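Cellobiose 2-epimerase (Spirochaeta thermophila DSM 6192, PDB 5ZIG) probably catalyses the reversible epimerization of cellobiose to beta-D-glucosyl-(1->4)-D-mannose, interconverting a glucose and a mannose unit at the reducing end. Local coordinates at residues H63-S68 against A382-S387; K118-A123 against H194-E199; R313-Q318 against G358-A363. All coordinates share one frame; numbering follows the deposited sequence.

Interaction 1 (H63-S68 against A382-S387)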
loop_
_atom_site.group_PDB
_atom_site.type_symbol
_atom_site.label_atom_id
_atom_site.label_comp_id
_atom_site.label_asym_id
_atom_site.label_seq_id
_atom_site.Cartn_x
_atom_site.Cartn_y
_atom_site.Cartn_z
ATOM N N HIS A 63 -4.410 -7.792 5.978
ATOM C CA HIS A 63 -4.511 -8.146 7.391
ATOM C C HIS A 63 -3.370 -9.057 7.819
ATOM O O HIS A 63 -2.836 -8.909 8.927
ATOM C CB HIS A 63 -5.861 -8.797 7.685
ATOM C CG HIS A 63 -7.012 -7.839 7.631
ATOM N ND1 HIS A 63 -6.951 -6.566 8.163
ATOM C CD2 HIS A 63 -8.242 -7.955 7.073
ATOM C CE1 HIS A 63 -8.104 -5.948 7.951
ATOM N NE2 HIS A 63 -8.907 -6.775 7.303
ATOM N N LEU A 64 -2.980 -10.007 6.957
ATOM C CA LEU A 64 -1.798 -10.811 7.255
ATOM C C LEU A 64 -0.564 -9.930 7.445
ATOM O O LEU A 64 0.192 -10.106 8.409
ATOM C CB LEU A 64 -1.544 -11.837 6.151
ATOM C CG LEU A 64 -0.293 -12.688 6.479
ATOM C CD1 LEU A 64 -0.409 -13.315 7.872
ATOM C CD2 LEU A 64 0.048 -13.775 5.424
ATOM N N TRP A 65 -0.327 -8.996 6.516
ATOM C CA TRP A 65 0.830 -8.116 6.641
ATOM C C TRP A 65 0.724 -7.283 7.912
ATOM O O TRP A 65 1.675 -7.205 8.693
ATOM C CB TRP A 65 0.974 -7.214 5.406
ATOM C CG TRP A 65 2.211 -6.299 5.451
ATOM C CD1 TRP A 65 3.452 -6.563 4.927
ATOM C CD2 TRP A 65 2.299 -4.986 6.041
ATOM N NE1 TRP A 65 4.297 -5.504 5.154
ATOM C CE2 TRP A 65 3.614 -4.523 5.832
ATOM C CE3 TRP A 65 1.387 -4.156 6.705
ATOM C CZ2 TRP A 65 4.051 -3.276 6.289
ATOM C CZ3 TRP A 65 1.830 -2.907 7.161
ATOM C CH2 TRP A 65 3.141 -2.484 6.939
ATOM N N THR A 66 -0.454 -6.713 8.170
ATOM C CA THR A 66 -0.599 -5.826 9.321
ATOM C C THR A 66 -0.262 -6.543 10.627
ATOM O O THR A 66 0.537 -6.043 11.427
ATOM C CB THR A 66 -2.011 -5.243 9.360
ATOM O OG1 THR A 66 -2.141 -4.240 8.342
ATOM C CG2 THR A 66 -2.312 -4.619 10.729
ATOM N N PHE A 67 -0.814 -7.739 10.843
ATOM C CA PHE A 67 -0.626 -8.395 12.132
ATOM C C PHE A 67 0.741 -9.047 12.281
ATOM O O PHE A 67 1.201 -9.244 13.418
ATOM C CB PHE A 67 -1.740 -9.418 12.377
ATOM C CG PHE A 67 -3.041 -8.763 12.766
ATOM C CD1 PHE A 67 -3.224 -8.287 14.049
ATOM C CD2 PHE A 67 -4.036 -8.566 11.838
ATOM C CE1 PHE A 67 -4.402 -7.660 14.408
ATOM C CE2 PHE A 67 -5.220 -7.952 12.187
ATOM C CZ PHE A 67 -5.406 -7.494 13.461
ATOM N N SER A 68 1.390 -9.392 11.173
ATOM C CA SER A 68 2.797 -9.779 11.230
ATOM C C SER A 68 3.663 -8.629 11.756
ATOM O O SER A 68 4.477 -8.809 12.668
ATOM C CB SER A 68 3.252 -10.200 9.841
ATOM O OG SER A 68 2.569 -11.369 9.416
ATOM N N ALA A 382 -8.621 -2.291 4.299
ATOM C CA ALA A 382 -8.239 -3.218 5.344
ATOM C C ALA A 382 -7.420 -2.459 6.383
ATOM O O ALA A 382 -7.650 -1.271 6.610
ATOM C CB ALA A 382 -7.456 -4.398 4.755
ATOM N N SER A 383 -6.512 -3.132 7.026
ATOM C CA SER A 383 -5.723 -2.544 8.062
ATOM C C SER A 383 -4.295 -2.123 7.716
ATOM O O SER A 383 -3.586 -1.798 8.570
ATOM C CB SER A 383 -5.678 -3.489 9.231
ATOM O OG SER A 383 -4.874 -4.549 8.973
ATOM N N TYR A 384 -3.952 -2.090 6.444
ATOM C CA TYR A 384 -2.623 -1.807 5.968
ATOM C C TYR A 384 -2.148 -0.370 5.808
ATOM O O TYR A 384 -1.177 -0.037 6.349
ATOM C CB TYR A 384 -2.354 -2.659 4.727
ATOM C CG TYR A 384 -1.524 -2.104 3.648
ATOM C CD1 TYR A 384 -0.177 -2.321 3.601
ATOM C CD2 TYR A 384 -2.099 -1.452 2.638
ATOM C CE1 TYR A 384 0.574 -1.851 2.561
ATOM C CE2 TYR A 384 -1.385 -1.005 1.590
ATOM C CZ TYR A 384 -0.041 -1.197 1.545
ATOM O OH TYR A 384 0.595 -0.712 0.467
ATOM N N HIS A 385 -2.838 0.457 5.083
ATOM C CA HIS A 385 -2.404 1.807 4.851
ATOM C C HIS A 385 -2.142 2.594 6.159
ATOM O O HIS A 385 -1.091 3.150 6.338
ATOM C CB HIS A 385 -3.387 2.517 3.935
ATOM C CG HIS A 385 -3.212 2.241 2.469
ATOM N ND1 HIS A 385 -2.187 2.751 1.724
ATOM C CD2 HIS A 385 -3.977 1.550 1.605
ATOM C CE1 HIS A 385 -2.314 2.376 0.476
ATOM N NE2 HIS A 385 -3.399 1.659 0.373
ATOM N N ASN A 386 -3.106 2.573 7.053
ATOM C CA ASN A 386 -3.007 3.266 8.309
ATOM C C ASN A 386 -2.056 2.632 9.321
ATOM O O ASN A 386 -1.325 3.349 9.917
ATOM C CB ASN A 386 -4.379 3.668 8.898
ATOM C CG ASN A 386 -5.291 2.498 9.205
ATOM O OD1 ASN A 386 -4.906 1.362 9.138
ATOM N ND2 ASN A 386 -6.519 2.812 9.586
ATOM N N SER A 387 -2.053 1.321 9.488
ATOM C CA SER A 387 -1.117 0.701 10.365
ATOM C C SER A 387 0.291 0.966 9.858
ATOM O O SER A 387 1.148 1.245 10.635
ATOM C CB SER A 387 -1.257 -0.772 10.467
ATOM O OG SER A 387 -2.316 -1.169 11.253
#
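H63, W65 and T66 of helix 57-73 meet A382, S383 and Y384 where the first and last inner helices of the (alpha/alpha)6 barrel come together. This barrel is the fold of the N-acylglucosamine 2-epimerase family. The H63 ring is touched in two ways. The methyl of A382 lies over one face, with CB 3.6 Å from CE1 of H63. At the edge, ND1 of H63 shares a 3.0 Å hydrogen bond with OG of S383, and either could be the donor. OG of S383 stands between its own backbone N and carbonyl carbon (chi1 74°), which points it at helix 57-73. It also lies 2.8 Å from OG1 of T66, but that bond is weak, and the T66 hydroxyl has R62 O as a stronger partner. S387 OG bonds back to S383 O at 3.0 Å. CG2 of T66 lies 3.5 Å from OG of S387. The edge of Y384 turns toward the face of W65 in a T-shaped pair, planes at 84°, with CD1 of Y384 3.9 Å from CE3 of W65. Helix 7-31 flanks the contact through W30, I26 and L22. Helix 119-136 supports W65 from Y127, A128 and A131.

Interaction 2 (K118-A123 against H194-E199)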
loop_
_atom_site.group_PDB
_atom_site.type_symbol
_atom_site.label_atom_id
_atom_site.label_comp_id
_atom_site.label_asym_id
_atom_site.label_seq_id
_atom_site.Cartn_x
_atom_site.Cartn_y
_atom_site.Cartn_z
ATOM N N LYS A 118 -5.048 -11.770 -10.423
ATOM C CA LYS A 118 -4.572 -10.407 -10.600
ATOM C C LYS A 118 -3.191 -10.271 -9.971
ATOM O O LYS A 118 -2.994 -10.627 -8.806
ATOM C CB LYS A 118 -5.550 -9.408 -9.979
ATOM C CG LYS A 118 -6.974 -9.552 -10.509
ATOM C CD LYS A 118 -7.776 -8.248 -10.400
ATOM C CE LYS A 118 -9.245 -8.444 -10.785
ATOM N NZ LYS A 118 -9.922 -7.140 -11.054
ATOM N N LEU A 119 -2.234 -9.771 -10.756
ATOM C CA LEU A 119 -0.888 -9.585 -10.230
ATOM C C LEU A 119 -0.901 -8.643 -9.034
ATOM O O LEU A 119 -0.160 -8.853 -8.063
ATOM C CB LEU A 119 0.041 -9.068 -11.326
ATOM C CG LEU A 119 0.607 -10.217 -12.169
ATOM C CD1 LEU A 119 -0.479 -10.962 -12.964
ATOM C CD2 LEU A 119 1.688 -9.701 -13.066
ATOM N N TYR A 120 -1.770 -7.637 -9.073
ATOM C CA TYR A 120 -1.923 -6.744 -7.929
ATOM C C TYR A 120 -2.134 -7.533 -6.655
ATOM O O TYR A 120 -1.426 -7.332 -5.664
ATOM C CB TYR A 120 -3.080 -5.795 -8.159
ATOM C CG TYR A 120 -3.218 -4.758 -7.074
ATOM C CD1 TYR A 120 -4.005 -4.997 -5.952
ATOM C CD2 TYR A 120 -2.554 -3.544 -7.166
ATOM C CE1 TYR A 120 -4.130 -4.050 -4.955
ATOM C CE2 TYR A 120 -2.682 -2.582 -6.170
ATOM C CZ TYR A 120 -3.473 -2.840 -5.070
ATOM O OH TYR A 120 -3.599 -1.886 -4.077
ATOM N N GLY A 121 -3.098 -8.447 -6.661
ATOM C CA GLY A 121 -3.356 -9.235 -5.466
ATOM C C GLY A 121 -2.297 -10.269 -5.156
ATOM O O GLY A 121 -1.970 -10.509 -3.992
ATOM N N ASN A 122 -1.788 -10.937 -6.192
ATOM C CA ASN A 122 -0.700 -11.879 -5.973
ATOM C C ASN A 122 0.556 -11.173 -5.455
ATOM O O ASN A 122 1.309 -11.758 -4.659
ATOM C CB ASN A 122 -0.431 -12.649 -7.270
ATOM C CG ASN A 122 -1.453 -13.761 -7.500
ATOM O OD1 ASN A 122 -1.223 -14.904 -7.126
ATOM N ND2 ASN A 122 -2.598 -13.416 -8.069
ATOM N N ALA A 123 0.793 -9.922 -5.878
ATOM C CA ALA A 123 1.861 -9.106 -5.279
ATOM C C ALA A 123 1.656 -8.959 -3.778
ATOM O O ALA A 123 2.536 -9.302 -2.983
ATOM C CB ALA A 123 1.920 -7.718 -5.923
ATOM N N HIS A 194 1.967 -2.077 -11.074
ATOM C CA HIS A 194 3.426 -2.058 -11.108
ATOM C C HIS A 194 4.004 -1.566 -9.788
ATOM O O HIS A 194 5.005 -2.111 -9.305
ATOM C CB HIS A 194 3.916 -1.222 -12.285
ATOM C CG HIS A 194 3.888 -1.975 -13.577
ATOM N ND1 HIS A 194 2.748 -2.091 -14.339
ATOM C CD2 HIS A 194 4.833 -2.717 -14.199
ATOM C CE1 HIS A 194 3.005 -2.829 -15.402
ATOM N NE2 HIS A 194 4.262 -3.227 -15.341
ATOM N N LEU A 195 3.354 -0.571 -9.167
ATOM C CA LEU A 195 3.873 -0.029 -7.913
ATOM C C LEU A 195 3.810 -1.071 -6.814
ATOM O O LEU A 195 4.719 -1.183 -5.986
ATOM C CB LEU A 195 3.089 1.223 -7.502
ATOM C CG LEU A 195 3.478 1.871 -6.160
ATOM C CD1 LEU A 195 4.848 2.472 -6.320
ATOM C CD2 LEU A 195 2.511 2.964 -5.710
ATOM N N HIS A 196 2.742 -1.855 -6.759
ATOM C CA HIS A 196 2.672 -2.772 -5.632
ATOM C C HIS A 196 3.484 -4.033 -5.861
ATOM O O HIS A 196 3.832 -4.719 -4.892
ATOM C CB HIS A 196 1.206 -3.039 -5.291
ATOM C CG HIS A 196 0.566 -1.862 -4.621
ATOM N ND1 HIS A 196 0.692 -1.623 -3.267
ATOM C CD2 HIS A 196 -0.141 -0.820 -5.123
ATOM C CE1 HIS A 196 0.053 -0.510 -2.959
ATOM N NE2 HIS A 196 -0.449 0.004 -4.068
ATOM N N ILE A 197 3.853 -4.316 -7.104
ATOM C CA ILE A 197 4.820 -5.384 -7.316
ATOM C C ILE A 197 6.188 -4.948 -6.818
ATOM O O ILE A 197 6.888 -5.691 -6.116
ATOM C CB ILE A 197 4.862 -5.801 -8.792
ATOM C CG1 ILE A 197 3.603 -6.591 -9.147
ATOM C CG2 ILE A 197 6.095 -6.664 -9.039
ATOM C CD1 ILE A 197 3.168 -6.421 -10.600
ATOM N N LEU A 198 6.588 -3.726 -7.162
ATOM C CA LEU A 198 7.794 -3.161 -6.572
ATOM C C LEU A 198 7.736 -3.258 -5.053
ATOM O O LEU A 198 8.688 -3.716 -4.405
ATOM C CB LEU A 198 7.954 -1.713 -7.035
ATOM C CG LEU A 198 9.091 -0.940 -6.381
ATOM C CD1 LEU A 198 10.445 -1.382 -6.918
ATOM C CD2 LEU A 198 8.897 0.569 -6.551
ATOM N N GLU A 199 6.587 -2.889 -4.474
ATOM C CA GLU A 199 6.450 -2.860 -3.020
ATOM C C GLU A 199 6.701 -4.232 -2.419
ATOM O O GLU A 199 7.473 -4.377 -1.454
ATOM C CB GLU A 199 5.060 -2.336 -2.650
ATOM C CG GLU A 199 4.620 -2.577 -1.218
ATOM C CD GLU A 199 3.143 -2.255 -1.020
ATOM O OE1 GLU A 199 2.274 -2.969 -1.572
ATOM O OE2 GLU A 199 2.848 -1.263 -0.336
HETATM O O HOH W 1 -3.596 0.852 -4.460
#
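A123 and I197 bring the two backbones together, their CA atoms 5.2 Å apart. The segments of helix 119-136 and helix 191-208 run almost parallel, at 19°, with axes 8.7 Å apart. They are neighbouring inner helices of the (alpha/alpha)6 barrel. Small and branched side chains fill the close part: CB of A123 lies 3.8 Å from CG1 of I197, and CD1 of I197 reaches CB of L119. At the start of helix 119-136, N122 folds its amide back onto K118 O, which takes both N and ND2 of N122.

The aromatic part is an offset edge-to-face pair, the edge of Y120 turned toward the face of H196. Y120 and H196 lie side by side and point the same way. CG of Y120 is anti to its backbone N (chi1 -175°), which carries the phenol along the histidine. CE2 of Y120 comes 3.3 Å from CD2 of H196, and the Y120 hydroxyl sits over one face of the imidazole, toward its rim. The planes are 67° apart. One water joins the two tips, 2.8 Å from OH of Y120 and more weakly held by NE2 of H196. F124 also stacks on H196.

ND1 of H196 donates a nearly straight 2.7 Å hydrogen bond to OE1 of E199, in the imidazole plane but above the carboxylate plane. An alanine in place of H196 would probably leave E199 OE1 without this donor and open a gap beside Y120. The other carboxylate oxygen, OE2, forms a salt bridge with R388. E199 is thus gripped at both oxygens, and its bond to ND1 probably limits the rotation of the H196 ring.

Interaction 3 (R313-Q318 against G358-A363); sequences RVWWVQ and GEWFWA
W315 pushes the edge of its six-membered ring toward one face of the W362 indole. CZ3 of W315 stands over that face, 3.4 Å from CE3 of W362. The two six-membered rings have centroids 4.5 Å apart and planes at 51°, so the pair is a tilted edge-to-face contact. W362 CG is anti to its backbone N (chi1 175°). Its CB leaves the backbone away from W315, yet the indole reaches back to it. One face of W315 is covered at its centre by CB of W316. At the W315 edge, near its plane, lie W362 O and CE3 of W360, the latter 3.9 Å from CD1 of W315. The W315 and W360 side chains cross at about a right angle.

W315 N donates a nearly straight 2.8 Å hydrogen bond to W362 O, meeting it from above the carbonyl plane. CB of W315 also packs close to F361 O, at 3.1 Å. V314, just before W315, and A363, just after W362, form an antiparallel non-hydrogen-bonded pair. Their side chains share one face of the sheet, with CG2 of V314 3.8 Å from CB of A363. CA of A363 adds a CA-H...O contact of 3.1 Å to R313 O. CG1 of V314 lies beside the W362 indole, 4.0 Å from NE1.

Within segment 358-363, W360 N bonds to OE1 of E359, which also pairs with K381. W360 NE1 is held by Q21 of helix 7-31. Y374 stacks on W362. The contact joins edge strand 363-364 to strand 309-314 at the N-terminal end of helix 315-332, an inner helix of the (alpha/alpha)6 barrel. I348 of helix 336-352 packs against W360 and Q318.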
loop_
_atom_site.group_PDB
_atom_site.type_symbol
_atom_site.label_atom_id
_atom_site.label_comp_id
_atom_site.label_asym_id
_atom_site.label_seq_id
_atom_site.Cartn_x
_atom_site.Cartn_y
_atom_site.Cartn_z
ATOM N N ARG A 313 -11.442 13.652 0.655
ATOM C CA ARG A 313 -10.303 13.442 1.463
ATOM C C ARG A 313 -10.403 12.010 1.927
ATOM O O ARG A 313 -11.055 11.722 2.863
ATOM C CB ARG A 313 -10.247 14.424 2.622
ATOM C CG ARG A 313 -9.365 15.611 2.400
ATOM C CD ARG A 313 -9.586 16.281 1.098
ATOM N NE ARG A 313 -8.939 17.541 1.002
ATOM C CZ ARG A 313 -9.087 18.402 0.034
ATOM N NH1 ARG A 313 -9.860 18.162 -0.997
ATOM N NH2 ARG A 313 -8.448 19.528 0.088
ATOM N N VAL A 314 -9.686 11.161 1.212
ATOM C CA VAL A 314 -9.638 9.724 1.392
ATOM C C VAL A 314 -8.535 9.242 2.326
ATOM O O VAL A 314 -7.440 9.676 2.255
ATOM C CB VAL A 314 -9.582 9.041 0.015
ATOM C CG1 VAL A 314 -9.406 7.553 0.121
ATOM C CG2 VAL A 314 -10.813 9.363 -0.782
ATOM N N TRP A 315 -8.887 8.369 3.219
ATOM C CA TRP A 315 -8.012 7.822 4.220
ATOM C C TRP A 315 -6.567 7.433 3.808
ATOM O O TRP A 315 -5.673 7.940 4.409
ATOM C CB TRP A 315 -8.711 6.770 5.107
ATOM C CG TRP A 315 -8.333 5.386 4.879
ATOM C CD1 TRP A 315 -7.462 4.671 5.571
ATOM C CD2 TRP A 315 -8.668 4.617 3.754
ATOM N NE1 TRP A 315 -7.278 3.472 5.020
ATOM C CE2 TRP A 315 -8.021 3.411 3.884
ATOM C CE3 TRP A 315 -9.509 4.809 2.673
ATOM C CZ2 TRP A 315 -8.188 2.397 2.969
ATOM C CZ3 TRP A 315 -9.660 3.839 1.793
ATOM C CH2 TRP A 315 -9.003 2.633 1.933
ATOM N N TRP A 316 -6.385 6.679 2.731
ATOM C CA TRP A 316 -5.108 6.168 2.348
ATOM C C TRP A 316 -4.230 7.221 1.767
ATOM O O TRP A 316 -3.082 7.182 1.942
ATOM C CB TRP A 316 -5.243 4.928 1.452
ATOM C CG TRP A 316 -5.610 5.185 0.085
ATOM C CD1 TRP A 316 -6.828 5.257 -0.403
ATOM C CD2 TRP A 316 -4.734 5.407 -0.997
ATOM N NE1 TRP A 316 -6.800 5.510 -1.698
ATOM C CE2 TRP A 316 -5.509 5.594 -2.107
ATOM C CE3 TRP A 316 -3.357 5.452 -1.137
ATOM C CZ2 TRP A 316 -4.974 5.840 -3.321
ATOM C CZ3 TRP A 316 -2.835 5.691 -2.353
ATOM C CH2 TRP A 316 -3.630 5.893 -3.416
ATOM N N VAL A 317 -4.826 8.159 1.095
ATOM C CA VAL A 317 -4.158 9.232 0.473
ATOM C C VAL A 317 -3.465 10.119 1.546
ATOM O O VAL A 317 -2.367 10.545 1.372
ATOM C CB VAL A 317 -5.167 10.010 -0.372
ATOM C CG1 VAL A 317 -4.618 11.289 -0.906
ATOM C CG2 VAL A 317 -5.682 9.175 -1.512
ATOM N N GLN A 318 -4.169 10.359 2.646
ATOM C CA GLN A 318 -3.667 11.182 3.715
ATOM C C GLN A 318 -2.566 10.431 4.413
ATOM O O GLN A 318 -1.537 10.983 4.691
ATOM C CB GLN A 318 -4.775 11.613 4.689
ATOM C CG GLN A 318 -6.001 12.171 4.051
ATOM C CD GLN A 318 -5.771 13.148 2.923
ATOM O OE1 GLN A 318 -5.055 14.078 3.037
ATOM N NE2 GLN A 318 -6.465 12.935 1.835
ATOM N N GLY A 358 -15.454 3.510 15.423
ATOM C CA GLY A 358 -14.226 2.758 15.277
ATOM C C GLY A 358 -13.434 2.984 14.016
ATOM O O GLY A 358 -13.934 3.475 13.075
ATOM N N GLU A 359 -12.151 2.674 14.074
ATOM C CA GLU A 359 -11.212 2.827 12.973
ATOM C C GLU A 359 -11.187 4.218 12.351
ATOM O O GLU A 359 -11.357 5.187 12.985
ATOM C CB GLU A 359 -11.490 1.757 11.908
ATOM C CG GLU A 359 -10.345 0.894 11.489
ATOM C CD GLU A 359 -9.623 1.423 10.282
ATOM O OE1 GLU A 359 -10.077 2.330 9.622
ATOM O OE2 GLU A 359 -8.575 0.924 10.002
ATOM N N TRP A 360 -10.962 4.269 11.069
ATOM C CA TRP A 360 -10.929 5.466 10.300
ATOM C C TRP A 360 -11.993 5.495 9.212
ATOM O O TRP A 360 -12.303 4.505 8.639
ATOM C CB TRP A 360 -9.564 5.640 9.620
ATOM C CG TRP A 360 -8.299 5.801 10.468
ATOM C CD1 TRP A 360 -8.131 5.521 11.772
ATOM C CD2 TRP A 360 -7.035 6.251 10.022
ATOM N NE1 TRP A 360 -6.903 5.754 12.165
ATOM C CE2 TRP A 360 -6.189 6.229 11.116
ATOM C CE3 TRP A 360 -6.541 6.675 8.815
ATOM C CZ2 TRP A 360 -4.876 6.616 11.029
ATOM C CZ3 TRP A 360 -5.252 7.060 8.748
ATOM C CH2 TRP A 360 -4.439 7.026 9.841
ATOM N N PHE A 361 -12.591 6.645 8.977
ATOM C CA PHE A 361 -13.495 6.788 7.848
ATOM C C PHE A 361 -12.751 6.526 6.545
ATOM O O PHE A 361 -11.551 6.780 6.435
ATOM C CB PHE A 361 -14.118 8.178 7.857
ATOM C CG PHE A 361 -15.068 8.403 9.023
ATOM C CD1 PHE A 361 -14.853 9.426 9.951
ATOM C CD2 PHE A 361 -16.167 7.574 9.199
ATOM C CE1 PHE A 361 -15.733 9.617 11.023
ATOM C CE2 PHE A 361 -17.048 7.761 10.266
ATOM C CZ PHE A 361 -16.833 8.786 11.174
ATOM N N TRP A 362 -13.466 5.960 5.559
ATOM C CA TRP A 362 -12.912 5.871 4.208
ATOM C C TRP A 362 -12.555 7.253 3.663
ATOM O O TRP A 362 -11.537 7.417 2.985
ATOM C CB TRP A 362 -13.916 5.188 3.275
ATOM C CG TRP A 362 -13.461 5.167 1.845
ATOM C CD1 TRP A 362 -13.436 6.218 0.967
ATOM C CD2 TRP A 362 -12.987 4.028 1.120
ATOM N NE1 TRP A 362 -12.956 5.806 -0.250
ATOM C CE2 TRP A 362 -12.679 4.464 -0.188
ATOM C CE3 TRP A 362 -12.803 2.679 1.448
ATOM C CZ2 TRP A 362 -12.172 3.608 -1.162
ATOM C CZ3 TRP A 362 -12.292 1.825 0.476
ATOM C CH2 TRP A 362 -11.983 2.298 -0.815
ATOM N N ALA A 363 -13.404 8.250 3.924
ATOM C CA ALA A 363 -13.224 9.581 3.362
ATOM C C ALA A 363 -14.109 10.594 4.086
ATOM O O ALA A 363 -15.155 10.256 4.655
ATOM C CB ALA A 363 -13.521 9.596 1.860
#

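From the N terminus, the first of the segments in contact lies on helix 57-73, and its partner 382-387 comes only near the end of the chain. Interaction 1 therefore closes the longest loop, and the other two contacts fall within it. Interaction 2 joins helices 119-136 and 191-208. Interaction 3 follows in series, tying the start of helix 315-332 to the loop before strand 363-364. None of the loops cross. Segment 382-387 touches both other contacts: Y384 OH meets E199 OE2 of interaction 2, N386 ND2 meets E359 OE2 of interaction 3, and H385 packs on W316. Interactions 2 and 3 do not touch; their nearest atoms are about 6 Å apart.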